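Local coordinates for protein 6-aminohexanoate-dimer hydrolase (Bacillus anthracis, PDB 4GB7) that probably hydrolyses the amide bond of the 6-aminohexanoate linear dimer, as a serine hydrolase of the beta-lactamase-like superfamily, at residues F247-G252 against Q358-H363; Q184-Q189 against E255-I260. One frame throughout, in Å; residues are numbered along the deposited sequence.

Contact 1: residues F247-G252 against Q358-H363; sequences FSYNNG and QWWIPH
The phenol oxygen of Y249 has two partners, a water that bridges to W360 and S140 OG. Y249 OH lies 2.8 Å from the water oxygen, and W360 NE1 donates to that same water oxygen at 2.9 Å. The water sits at the indole edge, in the ring plane. The bond to S140 OG links the phenol to a neighbouring hydroxyl. S140, K143 and Y249 fit the SxxK and Y-x-N pattern of serine beta-lactamase-like enzymes, so this is probably the active site. A nitrate ion lies close to Y249 OH, consistent with a pocket here, though its bonding is not decided.

Beside the water bridge the rings touch directly. The CD1-CE1 side of Y249 meets the benzo end of W360, with Y249 CE1 3.6 Å from W360 CZ2. The two ring planes are inclined at 31°. F247 points its edge at the W360 face in an offset edge-to-face pair, planes at 68°, with F247 CZ 3.8 Å from W360 CH2. F247 and Y249 both have CG anti to the backbone N (chi1 -168° in Y249), which sends both rings toward the indole.

N250 OD1 accepts from G252 N at 2.8 Å and N-caps helix 251-265. The F247-Y249-W360 cluster joins the loop entering that helix to strand 359-361, which pairs with strand 354-356. W360 also packs on E370 and L372 of strand 369-373.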
# COMPACT_ATOMS: atom_id res chain seq x y z
N PHE A 247 -12.44 -1.05 -14.47
CA PHE A 247 -11.71 -1.02 -13.21
C PHE A 247 -12.60 -1.54 -12.08
O PHE A 247 -13.75 -1.08 -11.92
CB PHE A 247 -11.23 0.41 -12.91
CG PHE A 247 -10.56 0.58 -11.58
CD1 PHE A 247 -9.25 0.26 -11.43
CD2 PHE A 247 -11.25 1.11 -10.49
CE1 PHE A 247 -8.59 0.45 -10.23
CE2 PHE A 247 -10.59 1.28 -9.26
CZ PHE A 247 -9.26 0.97 -9.14
N SER A 248 -12.05 -2.45 -11.27
CA SER A 248 -12.71 -2.94 -10.06
C SER A 248 -11.61 -3.26 -9.06
O SER A 248 -10.90 -4.26 -9.22
CB SER A 248 -13.54 -4.20 -10.35
OG SER A 248 -14.22 -4.62 -9.18
N TYR A 249 -11.46 -2.39 -8.06
CA TYR A 249 -10.41 -2.59 -7.07
C TYR A 249 -10.65 -3.85 -6.26
O TYR A 249 -11.72 -4.01 -5.67
CB TYR A 249 -10.37 -1.39 -6.16
CG TYR A 249 -9.16 -1.28 -5.27
CD1 TYR A 249 -7.95 -0.76 -5.73
CD2 TYR A 249 -9.25 -1.61 -3.95
CE1 TYR A 249 -6.87 -0.60 -4.88
CE2 TYR A 249 -8.17 -1.48 -3.10
CZ TYR A 249 -6.99 -0.97 -3.56
OH TYR A 249 -5.96 -0.83 -2.68
N ASN A 250 -9.67 -4.76 -6.23
CA ASN A 250 -9.83 -5.99 -5.49
C ASN A 250 -8.49 -6.52 -4.95
O ASN A 250 -7.58 -6.81 -5.71
CB ASN A 250 -10.46 -7.06 -6.41
CG ASN A 250 -11.14 -8.19 -5.64
OD1 ASN A 250 -10.51 -8.87 -4.82
ND2 ASN A 250 -12.45 -8.40 -5.92
N ASN A 251 -8.43 -6.71 -3.64
CA ASN A 251 -7.27 -7.35 -2.97
C ASN A 251 -6.87 -8.65 -3.64
O ASN A 251 -5.70 -8.98 -3.72
CB ASN A 251 -7.61 -7.68 -1.53
CG ASN A 251 -7.79 -6.46 -0.66
OD1 ASN A 251 -7.18 -5.42 -0.86
ND2 ASN A 251 -8.65 -6.59 0.34
N GLY A 252 -7.85 -9.43 -4.05
CA GLY A 252 -7.62 -10.71 -4.67
C GLY A 252 -6.73 -10.67 -5.87
O GLY A 252 -6.01 -11.67 -6.15
N GLN A 358 -0.72 -1.19 -10.00
CA GLN A 358 -0.89 -1.09 -8.55
C GLN A 358 -0.77 0.33 -8.01
O GLN A 358 -0.83 0.52 -6.79
CB GLN A 358 -0.06 -2.11 -7.76
CG GLN A 358 -0.18 -3.57 -8.26
CD GLN A 358 -1.54 -4.19 -7.93
OE1 GLN A 358 -1.77 -4.67 -6.82
NE2 GLN A 358 -2.43 -4.25 -8.94
N TRP A 359 -0.63 1.31 -8.91
CA TRP A 359 -0.53 2.75 -8.53
C TRP A 359 -1.73 3.60 -9.02
O TRP A 359 -2.25 3.42 -10.13
CB TRP A 359 0.73 3.37 -9.12
CG TRP A 359 1.98 2.84 -8.52
CD1 TRP A 359 2.74 1.75 -8.95
CD2 TRP A 359 2.72 3.42 -7.43
NE1 TRP A 359 3.83 1.60 -8.18
CE2 TRP A 359 3.87 2.58 -7.23
CE3 TRP A 359 2.52 4.50 -6.56
CZ2 TRP A 359 4.79 2.80 -6.22
CZ3 TRP A 359 3.45 4.73 -5.57
CH2 TRP A 359 4.58 3.89 -5.40
N TRP A 360 -2.16 4.52 -8.17
CA TRP A 360 -3.15 5.54 -8.53
C TRP A 360 -2.46 6.73 -9.17
O TRP A 360 -1.35 7.14 -8.76
CB TRP A 360 -3.91 6.07 -7.30
CG TRP A 360 -4.62 4.99 -6.50
CD1 TRP A 360 -4.08 4.18 -5.53
CD2 TRP A 360 -6.03 4.57 -6.62
NE1 TRP A 360 -5.02 3.32 -5.03
CE2 TRP A 360 -6.22 3.51 -5.65
CE3 TRP A 360 -7.11 4.97 -7.42
CZ2 TRP A 360 -7.43 2.88 -5.49
CZ3 TRP A 360 -8.34 4.36 -7.20
CH2 TRP A 360 -8.50 3.33 -6.28
N ILE A 361 -3.13 7.28 -10.18
CA ILE A 361 -2.62 8.42 -10.94
C ILE A 361 -3.71 9.46 -10.95
O ILE A 361 -4.65 9.37 -11.76
CB ILE A 361 -2.26 8.00 -12.39
CG1 ILE A 361 -1.27 6.86 -12.38
CG2 ILE A 361 -1.74 9.20 -13.16
CD1 ILE A 361 -1.22 6.08 -13.66
N PRO A 362 -3.63 10.43 -10.01
CA PRO A 362 -4.71 11.40 -9.88
C PRO A 362 -4.84 12.42 -11.01
O PRO A 362 -5.82 13.14 -11.05
CB PRO A 362 -4.33 12.16 -8.57
CG PRO A 362 -2.84 12.01 -8.45
CD PRO A 362 -2.62 10.59 -8.96
N HIS A 363 -3.81 12.55 -11.83
CA HIS A 363 -3.67 13.65 -12.82
C HIS A 363 -3.81 15.00 -12.18
O HIS A 363 -4.61 15.84 -12.62
CB HIS A 363 -4.67 13.45 -13.96
CG HIS A 363 -4.42 12.19 -14.73
ND1 HIS A 363 -5.25 11.11 -14.68
CD2 HIS A 363 -3.35 11.82 -15.52
CE1 HIS A 363 -4.73 10.13 -15.45
NE2 HIS A 363 -3.58 10.56 -15.95
O HOH W 1 -4.21 1.37 -3.02

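Contact 2: residues Q184-Q189 against E255-I260; sequences QLMDMQ and ETLAWI
L185 and L257 lie alongside each other, running in opposite senses, with L185 CB 3.8 Å from L257 CG. The two branches of L257 divide the work. CD2 lies against L185, while L257 CD1 sits 3.7 Å from the selenium atom SE of M186. M186, a selenomethionine, reaches it with a chain bent at chi2 (-74°) and chi3 (-91°), and lies across L257. L185 CD1 also touches T256 CG2 at 3.8 Å. T256 has this methyl anti to the backbone N, and its OG1 bonds back to G252 O within its own helix. No hydrogen bond crosses between the segments; the contact is buried and apolar.

Helix 182-186 ends here in a Schellman motif. M188, with positive phi, is the C-prime residue. Q189 N bonds to Q184 O at 2.9 Å, and M188 N to L185 O at 3.0 Å.

Further out, helix 143-155 touches both segments, I150 and Q151 against M186 and T146 against L257. L234 of helix 230-235 packs on T256. Beyond the helix end, D187 OD1 is hydrogen-bonded to H356 ND1 and N357 N.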
# COMPACT_ATOMS: atom_id res chain seq x y z
N GLN A 184 -4.11 -7.49 -16.64
CA GLN A 184 -5.45 -7.20 -16.07
C GLN A 184 -5.46 -7.15 -14.56
O GLN A 184 -6.10 -6.25 -13.95
CB GLN A 184 -6.50 -8.17 -16.64
CG GLN A 184 -6.77 -7.83 -18.11
CD GLN A 184 -7.49 -8.97 -18.88
OE1 GLN A 184 -7.63 -10.13 -18.37
NE2 GLN A 184 -7.92 -8.67 -20.09
N LEU A 185 -4.75 -8.08 -13.95
CA LEU A 185 -4.59 -8.11 -12.49
C LEU A 185 -3.83 -6.86 -12.00
O LEU A 185 -4.28 -6.14 -11.03
CB LEU A 185 -3.91 -9.40 -12.03
CG LEU A 185 -4.66 -10.70 -12.25
CD1 LEU A 185 -3.74 -11.91 -12.20
CD2 LEU A 185 -5.80 -10.92 -11.27
N MSE A 186 -2.70 -6.61 -12.63
CA MSE A 186 -1.88 -5.40 -12.36
C MSE A 186 -2.69 -4.10 -12.42
O MSE A 186 -2.49 -3.17 -11.60
CB MSE A 186 -0.70 -5.33 -13.33
CG MSE A 186 0.42 -6.33 -13.10
SE MSE A 186 1.44 -5.81 -11.55
CE MSE A 186 2.72 -4.76 -12.51
N ASP A 187 -3.64 -4.03 -13.36
CA ASP A 187 -4.45 -2.84 -13.56
C ASP A 187 -5.80 -2.85 -12.83
O ASP A 187 -6.64 -1.96 -13.07
CB ASP A 187 -4.66 -2.58 -15.07
CG ASP A 187 -3.37 -2.14 -15.77
OD1 ASP A 187 -2.51 -1.55 -15.08
OD2 ASP A 187 -3.20 -2.43 -16.97
N MSE A 188 -6.05 -3.86 -11.99
CA MSE A 188 -7.28 -3.94 -11.23
C MSE A 188 -8.50 -3.94 -12.18
O MSE A 188 -9.46 -3.24 -11.99
CB MSE A 188 -7.34 -2.81 -10.20
CG MSE A 188 -6.45 -3.08 -9.05
SE MSE A 188 -6.74 -4.61 -8.01
CE MSE A 188 -5.74 -4.05 -6.46
N GLN A 189 -8.44 -4.75 -13.22
CA GLN A 189 -9.53 -4.87 -14.15
C GLN A 189 -10.23 -6.26 -14.10
O GLN A 189 -10.85 -6.72 -15.08
CB GLN A 189 -9.05 -4.54 -15.55
CG GLN A 189 -8.69 -3.08 -15.76
CD GLN A 189 -8.00 -2.85 -17.07
OE1 GLN A 189 -7.59 -3.80 -17.75
NE2 GLN A 189 -7.88 -1.60 -17.45
N GLU A 255 -3.28 -10.60 -4.56
CA GLU A 255 -3.00 -11.90 -3.93
C GLU A 255 -2.68 -12.93 -4.99
O GLU A 255 -1.79 -13.78 -4.79
CB GLU A 255 -4.12 -12.38 -3.04
CG GLU A 255 -4.43 -11.49 -1.83
CD GLU A 255 -3.31 -11.29 -0.84
OE1 GLU A 255 -2.28 -12.02 -0.88
OE2 GLU A 255 -3.46 -10.35 -0.00
N THR A 256 -3.37 -12.85 -6.13
CA THR A 256 -3.09 -13.78 -7.24
C THR A 256 -1.67 -13.56 -7.80
O THR A 256 -0.89 -14.49 -8.03
CB THR A 256 -4.15 -13.67 -8.33
OG1 THR A 256 -5.46 -13.98 -7.78
CG2 THR A 256 -3.86 -14.65 -9.51
N LEU A 257 -1.37 -12.32 -8.08
CA LEU A 257 -0.03 -11.92 -8.51
C LEU A 257 1.05 -12.42 -7.55
O LEU A 257 2.07 -12.91 -7.95
CB LEU A 257 0.04 -10.39 -8.71
CG LEU A 257 -0.76 -9.79 -9.86
CD1 LEU A 257 -0.75 -8.27 -9.83
CD2 LEU A 257 -0.23 -10.31 -11.21
N ALA A 258 0.84 -12.26 -6.25
CA ALA A 258 1.80 -12.77 -5.26
C ALA A 258 1.96 -14.30 -5.31
O ALA A 258 3.05 -14.81 -5.12
CB ALA A 258 1.46 -12.28 -3.86
N TRP A 259 0.85 -15.02 -5.56
CA TRP A 259 0.91 -16.46 -5.72
C TRP A 259 1.78 -16.82 -6.90
O TRP A 259 2.60 -17.71 -6.81
CB TRP A 259 -0.51 -17.02 -5.87
CG TRP A 259 -0.68 -18.49 -5.70
CD1 TRP A 259 0.30 -19.48 -5.50
CD2 TRP A 259 -1.95 -19.19 -5.66
NE1 TRP A 259 -0.29 -20.73 -5.35
CE2 TRP A 259 -1.65 -20.61 -5.47
CE3 TRP A 259 -3.27 -18.79 -5.77
CZ2 TRP A 259 -2.65 -21.55 -5.36
CZ3 TRP A 259 -4.28 -19.74 -5.67
CH2 TRP A 259 -3.97 -21.10 -5.48
N ILE A 260 1.69 -16.05 -7.97
CA ILE A 260 2.56 -16.24 -9.12
C ILE A 260 4.03 -16.01 -8.74
O ILE A 260 4.90 -16.83 -9.08
CB ILE A 260 2.16 -15.32 -10.28
CG1 ILE A 260 0.77 -15.71 -10.80
CG2 ILE A 260 3.18 -15.36 -11.42
CD1 ILE A 260 0.15 -14.73 -11.75

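Contacts 1 and 2 share helix 251-265: contact 1 holds its N-terminal start and contact 2 the turns that follow. Their centres are about 11 Å apart, and their segments alternate along the chain. They meet at the end of helix 182-186. S248 N lies 2.8 Å from M188 O, and Q358 NE2 lies 2.9 Å from M186 O, both probable hydrogen bonds. Both segments of contact 1 are thus tied to segment 184-189. Both contacts also border the probable catalytic residues. N251 OD1 of contact 1 bonds to K143 NZ, and M188 of contact 2 packs on K143 and on F247. L257 lies near the site without touching it.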